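Local atomic coordinates of thermosome subunit (Methanococcoides burtonii, PDB entry 3AQ1), a protein that probably binds and hydrolyses ATP to help other proteins fold, as a group II chaperonin of the TCP-1 family. Residues A[55-60]-A[392-397]. Numbering follows the deposited sequence.
Sequences GELLSK and AEALEV
Ala394 sets its methyl group against two side chains of helix 45-65. Glu56 CG lies 3.6 Å from Ala394 CB, and Leu57 CD2 touches the same methyl at 3.7 Å. The small alanine lets the backbones come close, with the CA atoms of Glu56 and Ala394 5.5 Å apart. Glu56 serves the contact mainly through its carbon chain. CG is anti to the backbone N (chi1 -153°) and the chain bends at chi2 (53°), which lays CB and CG along Ala394 and brings the carboxylate to Val397. There OE1 of Glu56 meets CG2 of Val397 at 3.6 Å, a van der Waals contact of oxygen on methyl. The other carboxylate oxygen turns back to its own helix, where OE2 of Glu56 forms a salt bridge with NZ of Lys60 at 2.8 Å. The Lys60 chain crosses that of Glu393 at about a right angle, and Lys60 CE packs 3.6 Å from Glu393 CB. NZ of Lys60 is 4.4 Å from OE1 of Glu393, too far for a salt bridge, though the opposite charges may still attract. An alanine in place of Glu56 would probably leave Lys60 without its salt-bridge partner and open a gap beside Ala394 and Val397. Further out, Leu53 of helix 45-65 also packs on Ala394, and Val52 on Val397. Leu57 also rests on Phe391 and on Thr463 of helix 449-467. A type I turn from Ala394 to Val397 leads from helix 383-394 into helix 397-405. The whole is helix-to-helix packing in the mainly helical equatorial domain of a group II chaperonin.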
ATOM      1  N   GLY A  55      26.710  -6.991  -3.052  1.00 49.94           N
ATOM      2  CA  GLY A  55      27.933  -7.214  -3.814  1.00 42.22           C
ATOM      3  C   GLY A  55      29.117  -6.427  -3.274  1.00 42.63           C
ATOM      4  O   GLY A  55      30.207  -6.956  -3.071  1.00 48.33           O
ATOM      5  N   GLU A  56      28.883  -5.154  -3.012  1.00 39.57           N
ATOM      6  CA  GLU A  56      29.896  -4.266  -2.496  1.00 47.05           C
ATOM      7  C   GLU A  56      30.395  -4.701  -1.129  1.00 55.07           C
ATOM      8  O   GLU A  56      31.586  -4.632  -0.844  1.00 63.58           O
ATOM      9  CB  GLU A  56      29.317  -2.859  -2.397  1.00 59.91           C
ATOM     10  CG  GLU A  56      30.349  -1.784  -2.509  1.00 64.78           C
ATOM     11  CD  GLU A  56      31.182  -1.957  -3.753  1.00 69.64           C
ATOM     12  OE1 GLU A  56      30.645  -2.475  -4.766  1.00 62.56           O
ATOM     13  OE2 GLU A  56      32.372  -1.580  -3.705  1.00 68.93           O
ATOM     14  N   LEU A  57      29.475  -5.120  -0.269  1.00 52.18           N
ATOM     15  CA  LEU A  57      29.843  -5.551   1.068  1.00 42.03           C
ATOM     16  C   LEU A  57      30.686  -6.809   0.975  1.00 52.59           C
ATOM     17  O   LEU A  57      31.704  -6.933   1.667  1.00 48.39           O
ATOM     18  CB  LEU A  57      28.605  -5.803   1.920  1.00 34.85           C
ATOM     19  CG  LEU A  57      27.866  -4.540   2.365  1.00 45.65           C
ATOM     20  CD1 LEU A  57      26.503  -4.849   3.006  1.00 45.44           C
ATOM     21  CD2 LEU A  57      28.737  -3.714   3.292  1.00 41.66           C
ATOM     22  N   LEU A  58      30.270  -7.731   0.103  1.00 52.12           N
ATOM     23  CA  LEU A  58      30.999  -8.985  -0.096  1.00 51.22           C
ATOM     24  C   LEU A  58      32.414  -8.746  -0.530  1.00 56.53           C
ATOM     25  O   LEU A  58      33.347  -9.194   0.123  1.00 65.97           O
ATOM     26  CB  LEU A  58      30.340  -9.868  -1.137  1.00 42.23           C
ATOM     27  CG  LEU A  58      29.528 -10.995  -0.521  1.00 55.95           C
ATOM     28  CD1 LEU A  58      28.827 -11.777  -1.623  1.00 63.38           C
ATOM     29  CD2 LEU A  58      30.416 -11.886   0.327  1.00 54.49           C
ATOM     30  N   SER A  59      32.569  -8.048  -1.646  1.00 53.75           N
ATOM     31  CA  SER A  59      33.884  -7.841  -2.214  1.00 54.25           C
ATOM     32  C   SER A  59      34.783  -7.149  -1.198  1.00 58.72           C
ATOM     33  O   SER A  59      35.956  -7.503  -1.053  1.00 69.06           O
ATOM     34  CB  SER A  59      33.800  -7.071  -3.542  1.00 62.96           C
ATOM     35  OG  SER A  59      34.176  -5.713  -3.391  1.00 70.48           O
ATOM     36  N   LYS A  60      34.234  -6.188  -0.468  1.00 54.01           N
ATOM     37  CA  LYS A  60      35.017  -5.541   0.575  1.00 61.43           C
ATOM     38  C   LYS A  60      35.365  -6.517   1.699  1.00 61.91           C
ATOM     39  O   LYS A  60      36.406  -6.393   2.331  1.00 62.54           O
ATOM     40  CB  LYS A  60      34.336  -4.273   1.109  1.00 63.64           C
ATOM     41  CG  LYS A  60      34.475  -3.072   0.165  1.00 63.28           C
ATOM     42  CD  LYS A  60      34.225  -1.755   0.877  1.00 62.58           C
ATOM     43  CE  LYS A  60      34.447  -0.575  -0.048  1.00 57.59           C
ATOM     44  NZ  LYS A  60      33.751  -0.802  -1.339  1.00 63.14           N
ATOM     45  N   ALA A 392      30.411   1.501   5.722  1.00 55.98           N
ATOM     46  CA  ALA A 392      30.133   2.894   5.393  1.00 59.37           C
ATOM     47  C   ALA A 392      30.638   3.272   3.994  1.00 57.69           C
ATOM     48  O   ALA A 392      30.096   4.165   3.357  1.00 62.10           O
ATOM     49  CB  ALA A 392      30.715   3.817   6.453  1.00 58.50           C
ATOM     50  N   GLU A 393      31.660   2.577   3.510  1.00 60.00           N
ATOM     51  CA  GLU A 393      32.214   2.846   2.182  1.00 62.61           C
ATOM     52  C   GLU A 393      31.356   2.244   1.084  1.00 62.46           C
ATOM     53  O   GLU A 393      31.266   2.787  -0.017  1.00 69.51           O
ATOM     54  CB  GLU A 393      33.620   2.260   2.045  1.00 64.95           C
ATOM     55  CG  GLU A 393      34.731   2.958   2.812  1.00 63.39           C
ATOM     56  CD  GLU A 393      36.092   2.500   2.320  1.00 67.94           C
ATOM     57  OE1 GLU A 393      36.116   1.774   1.299  1.00 72.43           O
ATOM     58  OE2 GLU A 393      37.121   2.859   2.934  1.00 62.27           O
ATOM     59  N   ALA A 394      30.762   1.095   1.378  1.00 56.04           N
ATOM     60  CA  ALA A 394      29.967   0.380   0.397  1.00 46.31           C
ATOM     61  C   ALA A 394      28.716   1.177   0.059  1.00 49.37           C
ATOM     62  O   ALA A 394      28.241   1.163  -1.086  1.00 42.43           O
ATOM     63  CB  ALA A 394      29.606  -0.996   0.918  1.00 43.43           C
ATOM     64  N   LEU A 395      28.190   1.875   1.061  1.00 47.71           N
ATOM     65  CA  LEU A 395      26.983   2.668   0.892  1.00 48.28           C
ATOM     66  C   LEU A 395      27.050   3.592  -0.329  1.00 56.08           C
ATOM     67  O   LEU A 395      26.080   3.733  -1.064  1.00 55.09           O
ATOM     68  CB  LEU A 395      26.712   3.465   2.160  1.00 42.29           C
ATOM     69  CG  LEU A 395      26.205   2.540   3.265  1.00 51.44           C
ATOM     70  CD1 LEU A 395      25.966   3.294   4.562  1.00 41.21           C
ATOM     71  CD2 LEU A 395      24.927   1.825   2.797  1.00 53.41           C
ATOM     72  N   GLU A 396      28.204   4.209  -0.555  1.00 55.80           N
ATOM     73  CA  GLU A 396      28.338   5.164  -1.647  1.00 49.73           C
ATOM     74  C   GLU A 396      28.309   4.512  -3.013  1.00 51.97           C
ATOM     75  O   GLU A 396      28.435   5.186  -4.023  1.00 53.52           O
ATOM     76  CB  GLU A 396      29.600   5.997  -1.500  1.00 42.86           C
ATOM     77  CG  GLU A 396      29.538   6.968  -0.339  1.00 47.94           C
ATOM     78  CD  GLU A 396      30.769   7.861  -0.246  1.00 55.21           C
ATOM     79  OE1 GLU A 396      31.911   7.383  -0.516  1.00 47.52           O
ATOM     80  OE2 GLU A 396      30.576   9.044   0.117  1.00 53.90           O
ATOM     81  N   VAL A 397      28.123   3.204  -3.046  1.00 54.33           N
ATOM     82  CA  VAL A 397      28.028   2.512  -4.316  1.00 54.97           C
ATOM     83  C   VAL A 397      26.683   2.833  -4.968  1.00 55.10           C
ATOM     84  O   VAL A 397      26.552   2.803  -6.187  1.00 64.85           O
ATOM     85  CB  VAL A 397      28.199   0.997  -4.151  1.00 56.41           C
ATOM     86  CG1 VAL A 397      26.931   0.359  -3.539  1.00 50.64           C
ATOM     87  CG2 VAL A 397      28.514   0.378  -5.488  1.00 56.41           C
TER